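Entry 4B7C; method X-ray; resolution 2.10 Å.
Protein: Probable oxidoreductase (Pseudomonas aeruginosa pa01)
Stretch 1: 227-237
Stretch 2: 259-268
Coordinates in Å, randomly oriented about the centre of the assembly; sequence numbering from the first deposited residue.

Stretch 1, residues 227-237: GGEILDTVLTR
Stretch 2 259-268: VRGPANYLSL

The contact is organised around the carboxylate of Asp-232, a buried residue in the middle of a helix whose CA-to-CB bond points toward the second stretch. Its OD2 forms a salt bridge with Arg-260, NH1 lying 2.7 Å from Asp-232 OD2 with an N-H...O angle of 132°. The same OD2 accepts a hydrogen bond from the backbone of Ala-263 (N to Asp-232 OD2, 3.0 Å, 138°), while the other oxygen takes the next amide, Asn-264 N to Asp-232 OD1, at 2.7 Å and 157°. Two successive amides thus converge on one carboxylate; they belong to the central residues of the type I turn from Pro-262 to Tyr-265, Ala-263 (phi/psi -63/-24) and Asn-264 (-94/20). Chi1 of Asp-232 lies between wells at -142°, with chi2 at 2°.

Asn-264 also returns to the helix through its side chain. With chi1 in m (-63°) and chi2 at -44°, its ND2 donates to the backbone carbonyl of Asp-232 (Asn-264 ND2 to Asp-232 O, 2.8 Å, 163°), so that this residue is gripped at both its main chain and its side chain. Farther along, Ser-267, with chi1 in t, donates from OG to Leu-235 O at 2.6 Å. This carbonyl lies close to the C-terminal part of the helix, where Thr-236 N and Arg-237 N bond instead to the carbonyls of Thr-233 and Val-234, three residues back.

The helix runs through the middle of stretch 1 with regular torsions, and its Asp-232, Leu-235 face meets an extended segment that leads into two overlapping type I turns, Pro-262 to Tyr-265 and Asn-264 to Ser-267; Ser-267 and Leu-268 are helical, in a helix that continues beyond the stretch. The register is set by CA separations of 5.8 Å between Gly-228 and Arg-260 and 4.9 Å between Asp-232 and Pro-262; both chains therefore advance in the same general direction.

Around Gly-228 (57/-144), water joins the backbones. One molecule accepts from Gly-228 N at 2.9 Å and donates to Arg-260 O at 3.0 Å. A second donates to Gly-228 O at 2.7 Å and accepts from Arg-260 NH1 at 3.3 Å, with a weak bond to Arg-260 O at 3.4 Å. The arginine (-106/126; chi1 t, chi2 -97°, chi3 t, chi4 -156°) lays one guanidinium face over Glu-229, whose CA is 3.9 Å from Arg-260 NH1; the extended Glu-229 side chain (chi1 and chi2 t) leads away.

Apolar packing centres on Leu-235 (chi1 m, chi2 t). Its CD1 rests 3.6 Å from Pro-262 CB, and its CD2 meets Leu-268 CD2 at 4.2 Å, the latter side chain also being m, t. Leu-231, one turn earlier and t, p, brings CD2 to 4.3 Å from Pro-262 CG, so the proline, puckered C-gamma endo, contacts both leucines. At the margin, Thr-236 CG2 approaches Asn-264 ND2 at 3.3 Å. The contact buries 544 Å², both sides summed.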

# COMPACT_ATOMS: atom_id res chain seq x y z
N GLY B 227 -4.18 9.48 8.93
CA GLY B 227 -4.76 8.15 8.82
C GLY B 227 -6.25 8.15 9.13
O GLY B 227 -6.97 9.09 8.81
N GLY B 228 -6.71 7.04 9.71
CA GLY B 228 -8.09 6.91 10.14
C GLY B 228 -9.11 7.10 9.03
O GLY B 228 -8.88 6.71 7.88
N GLU B 229 -10.23 7.72 9.40
CA GLU B 229 -11.37 7.87 8.49
C GLU B 229 -11.06 8.79 7.32
O GLU B 229 -11.56 8.61 6.21
CB GLU B 229 -12.58 8.39 9.27
CG GLU B 229 -13.89 8.37 8.49
CD GLU B 229 -15.05 8.97 9.28
OE1 GLU B 229 -14.94 9.12 10.52
OE2 GLU B 229 -16.09 9.28 8.64
N ILE B 230 -10.20 9.78 7.57
CA ILE B 230 -9.77 10.68 6.50
C ILE B 230 -9.07 9.90 5.38
O ILE B 230 -9.37 10.09 4.19
CB ILE B 230 -8.86 11.80 7.04
CG1 ILE B 230 -9.69 12.81 7.85
CG2 ILE B 230 -8.19 12.51 5.87
CD1 ILE B 230 -8.87 13.84 8.59
N LEU B 231 -8.14 9.04 5.75
CA LEU B 231 -7.44 8.19 4.78
C LEU B 231 -8.43 7.31 4.01
O LEU B 231 -8.39 7.22 2.78
CB LEU B 231 -6.41 7.30 5.49
CG LEU B 231 -5.83 6.12 4.70
CD1 LEU B 231 -5.12 6.58 3.45
CD2 LEU B 231 -4.92 5.31 5.61
N ASP B 232 -9.34 6.70 4.76
CA ASP B 232 -10.31 5.77 4.17
C ASP B 232 -11.21 6.47 3.15
O ASP B 232 -11.52 5.91 2.10
CB ASP B 232 -11.16 5.12 5.26
CG ASP B 232 -11.48 3.65 4.96
OD1 ASP B 232 -11.02 3.13 3.92
OD2 ASP B 232 -12.20 3.03 5.78
N THR B 233 -11.60 7.71 3.46
CA THR B 233 -12.43 8.50 2.55
C THR B 233 -11.65 8.96 1.33
O THR B 233 -12.15 8.95 0.21
CB THR B 233 -13.03 9.74 3.26
OG1 THR B 233 -13.80 9.30 4.38
CG2 THR B 233 -13.93 10.52 2.32
N VAL B 234 -10.40 9.36 1.54
CA VAL B 234 -9.55 9.78 0.43
C VAL B 234 -9.33 8.65 -0.58
O VAL B 234 -9.29 8.87 -1.79
CB VAL B 234 -8.20 10.31 0.96
CG1 VAL B 234 -7.24 10.55 -0.19
CG2 VAL B 234 -8.43 11.59 1.77
N LEU B 235 -9.21 7.43 -0.06
CA LEU B 235 -9.03 6.23 -0.90
C LEU B 235 -10.15 6.04 -1.93
O LEU B 235 -9.90 5.53 -3.02
CB LEU B 235 -8.93 4.97 -0.03
CG LEU B 235 -7.53 4.69 0.54
CD1 LEU B 235 -7.57 3.73 1.71
CD2 LEU B 235 -6.63 4.15 -0.56
N THR B 236 -11.36 6.48 -1.61
CA THR B 236 -12.49 6.39 -2.56
C THR B 236 -12.33 7.32 -3.76
O THR B 236 -13.03 7.16 -4.76
CB THR B 236 -13.84 6.67 -1.89
OG1 THR B 236 -13.93 8.06 -1.51
CG2 THR B 236 -14.01 5.80 -0.66
N ARG B 237 -11.41 8.28 -3.68
CA ARG B 237 -11.27 9.31 -4.71
C ARG B 237 -9.92 9.35 -5.41
O ARG B 237 -9.66 10.26 -6.22
CB ARG B 237 -11.58 10.68 -4.10
CG ARG B 237 -13.01 10.77 -3.62
CD ARG B 237 -14.06 10.43 -4.72
NE ARG B 237 -15.25 11.03 -4.21
CZ ARG B 237 -15.60 12.29 -4.36
NH1 ARG B 237 -14.89 13.14 -5.11
NH2 ARG B 237 -16.71 12.69 -3.76
N VAL B 259 -5.64 0.33 16.33
CA VAL B 259 -5.56 1.11 15.09
C VAL B 259 -6.78 0.78 14.23
O VAL B 259 -7.28 -0.34 14.25
CB VAL B 259 -4.25 0.82 14.31
CG1 VAL B 259 -4.24 1.56 12.98
CG2 VAL B 259 -3.03 1.22 15.14
N ARG B 260 -7.24 1.78 13.47
CA ARG B 260 -8.43 1.67 12.66
C ARG B 260 -7.91 1.57 11.24
O ARG B 260 -7.13 2.41 10.82
CB ARG B 260 -9.34 2.88 12.92
CG ARG B 260 -10.74 2.80 12.25
CD ARG B 260 -10.66 3.56 10.95
NE ARG B 260 -11.98 3.77 10.37
CZ ARG B 260 -12.25 3.99 9.09
NH1 ARG B 260 -11.28 4.03 8.17
NH2 ARG B 260 -13.51 4.17 8.71
N GLY B 261 -8.32 0.52 10.51
CA GLY B 261 -7.69 0.17 9.23
C GLY B 261 -8.58 0.62 8.09
O GLY B 261 -9.80 0.62 8.23
N PRO B 262 -7.98 0.98 6.95
CA PRO B 262 -8.77 1.44 5.82
C PRO B 262 -9.57 0.35 5.11
O PRO B 262 -9.02 -0.48 4.38
CB PRO B 262 -7.72 2.04 4.88
CG PRO B 262 -6.46 1.33 5.21
CD PRO B 262 -6.54 0.94 6.65
N ALA B 263 -10.89 0.38 5.30
CA ALA B 263 -11.81 -0.57 4.65
C ALA B 263 -11.82 -0.43 3.13
O ALA B 263 -12.16 -1.38 2.42
CB ALA B 263 -13.23 -0.38 5.20
N ASN B 264 -11.43 0.74 2.64
CA ASN B 264 -11.40 1.01 1.19
C ASN B 264 -10.05 0.75 0.52
O ASN B 264 -9.79 1.23 -0.59
CB ASN B 264 -11.83 2.47 0.91
CG ASN B 264 -13.26 2.75 1.34
OD1 ASN B 264 -14.15 1.95 1.07
ND2 ASN B 264 -13.48 3.88 1.99
N TYR B 265 -9.21 -0.04 1.17
CA TYR B 265 -7.83 -0.30 0.69
C TYR B 265 -7.80 -0.94 -0.71
O TYR B 265 -6.85 -0.75 -1.45
CB TYR B 265 -7.04 -1.15 1.69
CG TYR B 265 -7.24 -2.63 1.53
CD1 TYR B 265 -8.35 -3.26 2.08
CD2 TYR B 265 -6.33 -3.40 0.82
CE1 TYR B 265 -8.54 -4.63 1.93
CE2 TYR B 265 -6.51 -4.76 0.65
CZ TYR B 265 -7.61 -5.37 1.21
OH TYR B 265 -7.79 -6.71 1.03
N LEU B 266 -8.85 -1.67 -1.06
CA LEU B 266 -8.94 -2.31 -2.39
C LEU B 266 -9.05 -1.31 -3.52
O LEU B 266 -8.91 -1.65 -4.69
CB LEU B 266 -10.09 -3.32 -2.45
CG LEU B 266 -9.78 -4.67 -1.78
CD1 LEU B 266 -11.03 -5.54 -1.73
CD2 LEU B 266 -8.64 -5.38 -2.51
N SER B 267 -9.30 -0.04 -3.18
CA SER B 267 -9.18 1.03 -4.17
C SER B 267 -7.79 1.02 -4.81
O SER B 267 -7.61 1.42 -5.96
CB SER B 267 -9.46 2.40 -3.53
OG SER B 267 -9.41 3.41 -4.52
N LEU B 268 -6.79 0.58 -4.05
CA LEU B 268 -5.41 0.42 -4.57
C LEU B 268 -5.32 -0.60 -5.70
O LEU B 268 -4.53 -0.45 -6.63
CB LEU B 268 -4.45 -0.00 -3.46
CG LEU B 268 -4.23 0.98 -2.32
CD1 LEU B 268 -3.42 0.34 -1.20
CD2 LEU B 268 -3.57 2.26 -2.82
O HOH W 1 -8.03 4.10 7.99
O HOH W 2 -5.39 4.82 10.97